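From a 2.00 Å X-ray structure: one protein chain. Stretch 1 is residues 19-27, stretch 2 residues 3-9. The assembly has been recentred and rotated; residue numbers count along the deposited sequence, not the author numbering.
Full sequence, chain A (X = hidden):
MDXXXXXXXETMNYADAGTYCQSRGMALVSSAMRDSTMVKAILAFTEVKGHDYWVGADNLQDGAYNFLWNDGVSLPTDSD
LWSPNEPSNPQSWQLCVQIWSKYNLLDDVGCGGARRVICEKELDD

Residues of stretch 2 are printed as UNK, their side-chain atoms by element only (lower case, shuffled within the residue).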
ATOM      1  N   THR A  19      -2.406  -0.427 -17.892  1.00 23.82           N
ATOM      2  CA  THR A  19      -3.272   0.695 -18.226  1.00 24.79           C
ATOM      3  C   THR A  19      -3.915   1.293 -16.979  1.00 24.79           C
ATOM      4  O   THR A  19      -4.081   2.506 -16.854  1.00 24.59           O
ATOM      5  CB  THR A  19      -4.401   0.193 -19.160  1.00 25.41           C
ATOM      6  OG1 THR A  19      -3.801  -0.348 -20.346  1.00 26.80           O
ATOM      7  CG2 THR A  19      -5.347   1.317 -19.537  1.00 26.10           C
ATOM      8  N   TYR A  20      -4.310   0.418 -16.062  1.00 24.50           N
ATOM      9  CA  TYR A  20      -4.923   0.825 -14.801  1.00 24.52           C
ATOM     10  C   TYR A  20      -3.991   1.779 -14.060  1.00 23.76           C
ATOM     11  O   TYR A  20      -4.401   2.844 -13.599  1.00 23.13           O
ATOM     12  CB  TYR A  20      -5.210  -0.424 -13.961  1.00 25.68           C
ATOM     13  CG  TYR A  20      -5.757  -0.164 -12.575  1.00 26.67           C
ATOM     14  CD1 TYR A  20      -4.902   0.153 -11.528  1.00 26.96           C
ATOM     15  CD2 TYR A  20      -7.118  -0.236 -12.310  1.00 27.10           C
ATOM     16  CE1 TYR A  20      -5.384   0.397 -10.258  1.00 27.62           C
ATOM     17  CE2 TYR A  20      -7.614  -0.005 -11.040  1.00 27.97           C
ATOM     18  CZ  TYR A  20      -6.740   0.313 -10.024  1.00 28.20           C
ATOM     19  OH  TYR A  20      -7.187   0.577  -8.748  1.00 29.53           O
ATOM     20  N   CYS A  21      -2.725   1.382 -13.935  1.00 23.41           N
ATOM     21  CA  CYS A  21      -1.744   2.204 -13.236  1.00 23.19           C
ATOM     22  C   CYS A  21      -1.451   3.488 -14.011  1.00 25.35           C
ATOM     23  O   CYS A  21      -1.382   4.582 -13.454  1.00 24.41           O
ATOM     24  CB  CYS A  21      -0.449   1.442 -12.966  1.00 21.00           C
ATOM     25  SG  CYS A  21      -0.580   0.016 -11.859  1.00 18.15           S
ATOM     26  N   GLN A  22      -1.274   3.348 -15.322  1.00 28.55           N
ATOM     27  CA  GLN A  22      -0.965   4.481 -16.187  1.00 31.29           C
ATOM     28  C   GLN A  22      -2.029   5.569 -16.123  1.00 31.96           C
ATOM     29  O   GLN A  22      -1.698   6.756 -16.107  1.00 32.45           O
ATOM     30  CB  GLN A  22      -0.784   4.022 -17.637  1.00 33.11           C
ATOM     31  CG  GLN A  22       0.477   3.219 -17.894  1.00 36.06           C
ATOM     32  CD  GLN A  22       1.752   4.023 -17.743  1.00 37.64           C
ATOM     33  OE1 GLN A  22       2.160   4.761 -18.645  1.00 38.92           O
ATOM     34  NE2 GLN A  22       2.401   3.875 -16.592  1.00 38.15           N
ATOM     35  N   SER A  23      -3.294   5.172 -16.097  1.00 32.48           N
ATOM     36  CA  SER A  23      -4.398   6.119 -16.050  1.00 33.31           C
ATOM     37  C   SER A  23      -4.388   6.921 -14.750  1.00 33.58           C
ATOM     38  O   SER A  23      -5.041   7.955 -14.642  1.00 33.25           O
ATOM     39  CB  SER A  23      -5.731   5.375 -16.165  1.00 33.70           C
ATOM     40  OG  SER A  23      -5.906   4.535 -15.030  1.00 34.37           O
ATOM     41  N   ARG A  24      -3.662   6.422 -13.758  1.00 33.07           N
ATOM     42  CA  ARG A  24      -3.564   7.074 -12.463  1.00 32.99           C
ATOM     43  C   ARG A  24      -2.271   7.869 -12.312  1.00 31.94           C
ATOM     44  O   ARG A  24      -1.986   8.346 -11.213  1.00 32.53           O
ATOM     45  CB  ARG A  24      -3.620   6.020 -11.359  1.00 34.19           C
ATOM     46  CG  ARG A  24      -4.892   5.975 -10.542  1.00 35.78           C
ATOM     47  CD  ARG A  24      -5.060   4.563  -9.964  1.00 37.01           C
ATOM     48  NE  ARG A  24      -5.862   3.808 -10.912  1.00 38.47           N
ATOM     49  CZ  ARG A  24      -7.154   3.548 -10.800  1.00 39.19           C
ATOM     50  NH1 ARG A  24      -7.857   3.918  -9.742  1.00 39.74           N
ATOM     51  NH2 ARG A  24      -7.750   2.876 -11.779  1.00 39.66           N
ATOM     52  N   GLY A  25      -1.492   7.984 -13.375  1.00 30.22           N
ATOM     53  CA  GLY A  25      -0.223   8.696 -13.314  1.00 28.47           C
ATOM     54  C   GLY A  25       0.852   7.854 -12.638  1.00 27.22           C
ATOM     55  O   GLY A  25       1.875   8.377 -12.194  1.00 27.44           O
ATOM     56  N   MET A  26       0.641   6.539 -12.588  1.00 25.07           N
ATOM     57  CA  MET A  26       1.596   5.640 -11.951  1.00 23.12           C
ATOM     58  C   MET A  26       2.012   4.538 -12.920  1.00 22.94           C
ATOM     59  O   MET A  26       1.617   4.575 -14.084  1.00 23.23           O
ATOM     60  CB  MET A  26       0.961   5.025 -10.701  1.00 21.76           C
ATOM     61  CG  MET A  26       0.194   6.011  -9.827  1.00 20.17           C
ATOM     62  SD  MET A  26      -0.475   5.213  -8.348  1.00 17.86           S
ATOM     63  CE  MET A  26       1.025   4.965  -7.417  1.00 16.71           C
ATOM     64  N   ALA A  27       2.773   3.564 -12.447  1.00 22.00           N
ATOM     65  CA  ALA A  27       3.215   2.448 -13.266  1.00 21.51           C
ATOM     66  C   ALA A  27       3.115   1.141 -12.482  1.00 21.05           C
ATOM     67  O   ALA A  27       3.236   1.152 -11.254  1.00 19.87           O
ATOM     68  CB  ALA A  27       4.658   2.639 -13.720  1.00 21.55           C
ATOM     69  N   UNK A   3       8.594   6.427  -2.674  1.00 21.69           N
ATOM     70  CA  UNK A   3       7.521   6.208  -3.620  1.00 21.09           C
ATOM     71  C   UNK A   3       6.126   6.447  -3.059  1.00 20.81           C
ATOM     72  O   UNK A   3       5.807   6.637  -1.896  1.00 20.62           O
ATOM     73  c   UNK A   3      10.038   3.638  -6.623  1.00 21.02           C
ATOM     74  c   UNK A   3       8.886   4.160  -6.067  1.00 20.74           C
ATOM     75  c   UNK A   3       8.710   4.159  -4.690  1.00 20.75           C
ATOM     76  c   UNK A   3       9.701   3.600  -3.893  1.00 20.87           C
ATOM     77  c   UNK A   3      11.008   3.089  -5.819  1.00 21.05           C
ATOM     78  c   UNK A   3      10.855   3.070  -4.448  1.00 21.10           C
ATOM     79  c   UNK A   3       7.479   4.719  -4.035  1.00 20.97           C
ATOM     80  o   UNK A   3      12.131   2.577  -6.430  1.00 21.82           O
ATOM     81  N   UNK A   4       5.190   6.314  -3.983  1.00 20.37           N
ATOM     82  CA  UNK A   4       3.767   6.245  -3.799  1.00 19.77           C
ATOM     83  C   UNK A   4       3.419   4.803  -4.249  1.00 19.28           C
ATOM     84  O   UNK A   4       3.822   4.444  -5.353  1.00 19.43           O
ATOM     85  c   UNK A   4       2.730   8.581  -4.082  1.00 21.85           C
ATOM     86  o   UNK A   4       1.531   8.972  -6.106  1.00 23.51           O
ATOM     87  c   UNK A   4       2.018   9.478  -5.070  1.00 23.24           C
ATOM     88  o   UNK A   4       1.891  10.702  -4.876  1.00 24.38           O
ATOM     89  c   UNK A   4       2.945   7.192  -4.640  1.00 20.72           C
ATOM     90  N   UNK A   5       2.785   4.049  -3.378  1.00 17.39           N
ATOM     91  CA  UNK A   5       2.433   2.669  -3.716  1.00 16.48           C
ATOM     92  C   UNK A   5       0.923   2.489  -3.569  1.00 16.26           C
ATOM     93  O   UNK A   5       0.353   2.803  -2.528  1.00 15.26           O
ATOM     94  c   UNK A   5       5.275   1.543  -4.293  1.00 16.14           C
ATOM     95  c   UNK A   5       4.680   1.831  -2.929  1.00 16.55           C
ATOM     96  c   UNK A   5       2.749   0.230  -3.156  1.00 15.69           C
ATOM     97  c   UNK A   5       3.163   1.658  -2.823  1.00 16.23           C
ATOM     98  N   UNK A   6       0.299   2.010  -4.633  1.00 15.44           N
ATOM     99  CA  UNK A   6      -1.145   1.796  -4.629  1.00 15.64           C
ATOM    100  C   UNK A   6      -1.431   0.299  -4.754  1.00 15.59           C
ATOM    101  O   UNK A   6      -0.886  -0.337  -5.646  1.00 15.33           O
ATOM    102  c   UNK A   6      -3.226   2.260  -6.144  1.00 17.49           C
ATOM    103  c   UNK A   6      -3.668   3.088  -7.348  1.00 18.60           C
ATOM    104  c   UNK A   6      -4.171   2.537  -4.990  1.00 17.54           C
ATOM    105  c   UNK A   6      -1.770   2.572  -5.787  1.00 16.49           C
ATOM    106  N   UNK A   7      -2.221  -0.255  -3.861  1.00 15.68           N
ATOM    107  CA  UNK A   7      -2.611  -1.659  -3.901  1.00 15.95           C
ATOM    108  C   UNK A   7      -4.108  -1.691  -4.226  1.00 16.54           C
ATOM    109  O   UNK A   7      -4.848  -0.932  -3.586  1.00 17.17           O
ATOM    110  c   UNK A   7       1.040  -3.749  -1.876  1.00 14.35           C
ATOM    111  c   UNK A   7      -0.251  -3.618  -2.348  1.00 14.70           C
ATOM    112  c   UNK A   7      -2.408  -2.367  -2.570  1.00 15.38           C
ATOM    113  c   UNK A   7       0.854  -1.613  -0.815  1.00 14.53           C
ATOM    114  c   UNK A   7      -1.003  -2.487  -2.067  1.00 14.83           C
ATOM    115  c   UNK A   7       1.596  -2.747  -1.111  1.00 14.60           C
ATOM    116  c   UNK A   7      -0.439  -1.490  -1.288  1.00 14.80           C
ATOM    117  N   UNK A   8      -4.536  -2.533  -5.143  1.00 16.95           N
ATOM    118  CA  UNK A   8      -5.960  -2.601  -5.460  1.00 17.52           C
ATOM    119  C   UNK A   8      -6.486  -4.031  -5.434  1.00 17.75           C
ATOM    120  O   UNK A   8      -5.870  -4.948  -5.977  1.00 17.81           O
ATOM    121  o   UNK A   8      -7.644  -2.164  -7.121  1.00 18.43           O
ATOM    122  c   UNK A   8      -6.274  -1.936  -6.802  1.00 17.87           C
ATOM    123  N   UNK A   9      -7.628  -4.206  -4.781  1.00 17.30           N
ATOM    124  CA  UNK A   9      -8.284  -5.501  -4.689  1.00 18.02           C
ATOM    125  C   UNK A   9      -8.985  -5.868  -5.996  1.00 18.40           C
ATOM    126  O   UNK A   9      -9.454  -6.990  -6.152  1.00 17.59           O
ATOM    127  o   UNK A   9      -8.972  -5.032  -1.250  1.00 17.76           O
ATOM    128  c   UNK A   9      -8.601  -5.719  -2.216  1.00 17.91           C
ATOM    129  o   UNK A   9      -7.688  -6.572  -2.178  1.00 16.58           O
ATOM    130  c   UNK A   9      -9.313  -5.526  -3.550  1.00 17.63           C
TER

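Position 3 has eight side-chain atoms: one carbon leading to a ring of six carbons that bears one oxygen. That is a phenol. It is out of contact with stretch 1. The residue is tyrosine, Y3. Its hydroxyl is hydrogen-bonded elsewhere in the structure.

Position 4 carries three carbons in an unbranched run, the third holding two oxygens. The CB points toward stretch 1. The methyl CE of M26 lies 3.5 Å from the backbone O of this position and 4.0 Å from its CB. Five heavy atoms ending in two oxygens on one carbon make a carboxylate on a two-carbon arm, so the residue is glutamate, E4. Its OE2 is hydrogen-bonded elsewhere in the structure.

Position 5 has four carbons, forked at the first, with one arm two carbons long. The CB points away from stretch 1, and the side chain is out of contact with it. The fork at CB with unequal arms identifies isoleucine, I5. Its backbone N is 4.5 Å from CE of M26, at the margin of contact.

Position 6 also has four carbons, but here the fork is at the second. The CB points toward stretch 1. It sits 3.9 Å from SD of M26, and one of the terminal methyls reaches R24 and Y20. Branching one carbon further out gives leucine, L6. The methyl CD2 is 3.3 Å from CD of R24 and 4.3 Å from CE1 of Y20.

Position 7 shows one carbon and then a ring of six carbons, with no oxygen. The CB points away, and the side chain is out of contact with stretch 1. A bare six-membered ring on one carbon is phenylalanine, F7.

Position 8 has just one carbon and one oxygen. The CB points toward stretch 1, and the oxygen is 3.2 Å from OH of Y20. This is serine, S8. Its OG donates a weak hydrogen bond to OH of Y20.

Position 9 has two carbons, the second carrying two oxygens. The CB points away, and no atom touches stretch 1. A carboxylate on a single carbon is aspartate, D9. Both oxygens are hydrogen-bonded elsewhere in the structure, and the chain turns a corner here.

The contact follows the alternation of the strand. E4, L6 and S8 point toward stretch 1, while I5 and F7 point away. L6 is central: SD of M26 lies 3.9 Å from its CB and 4.0 Å from its CD2, and R24 and Y20 also meet CD2. R24 is held near this site by its own stretch, since its NE donates to O of Y20 at 3.2 Å. The turn from Q22 to G25 brings the chain round to M26, whose N bonds to O of C21 at 2.9 Å. The joint is small, with 277 Å² buried in all. It is mostly apolar, with one weak polar link at the S8 end.

Stretch 2, residues 3-9: YEILFSD
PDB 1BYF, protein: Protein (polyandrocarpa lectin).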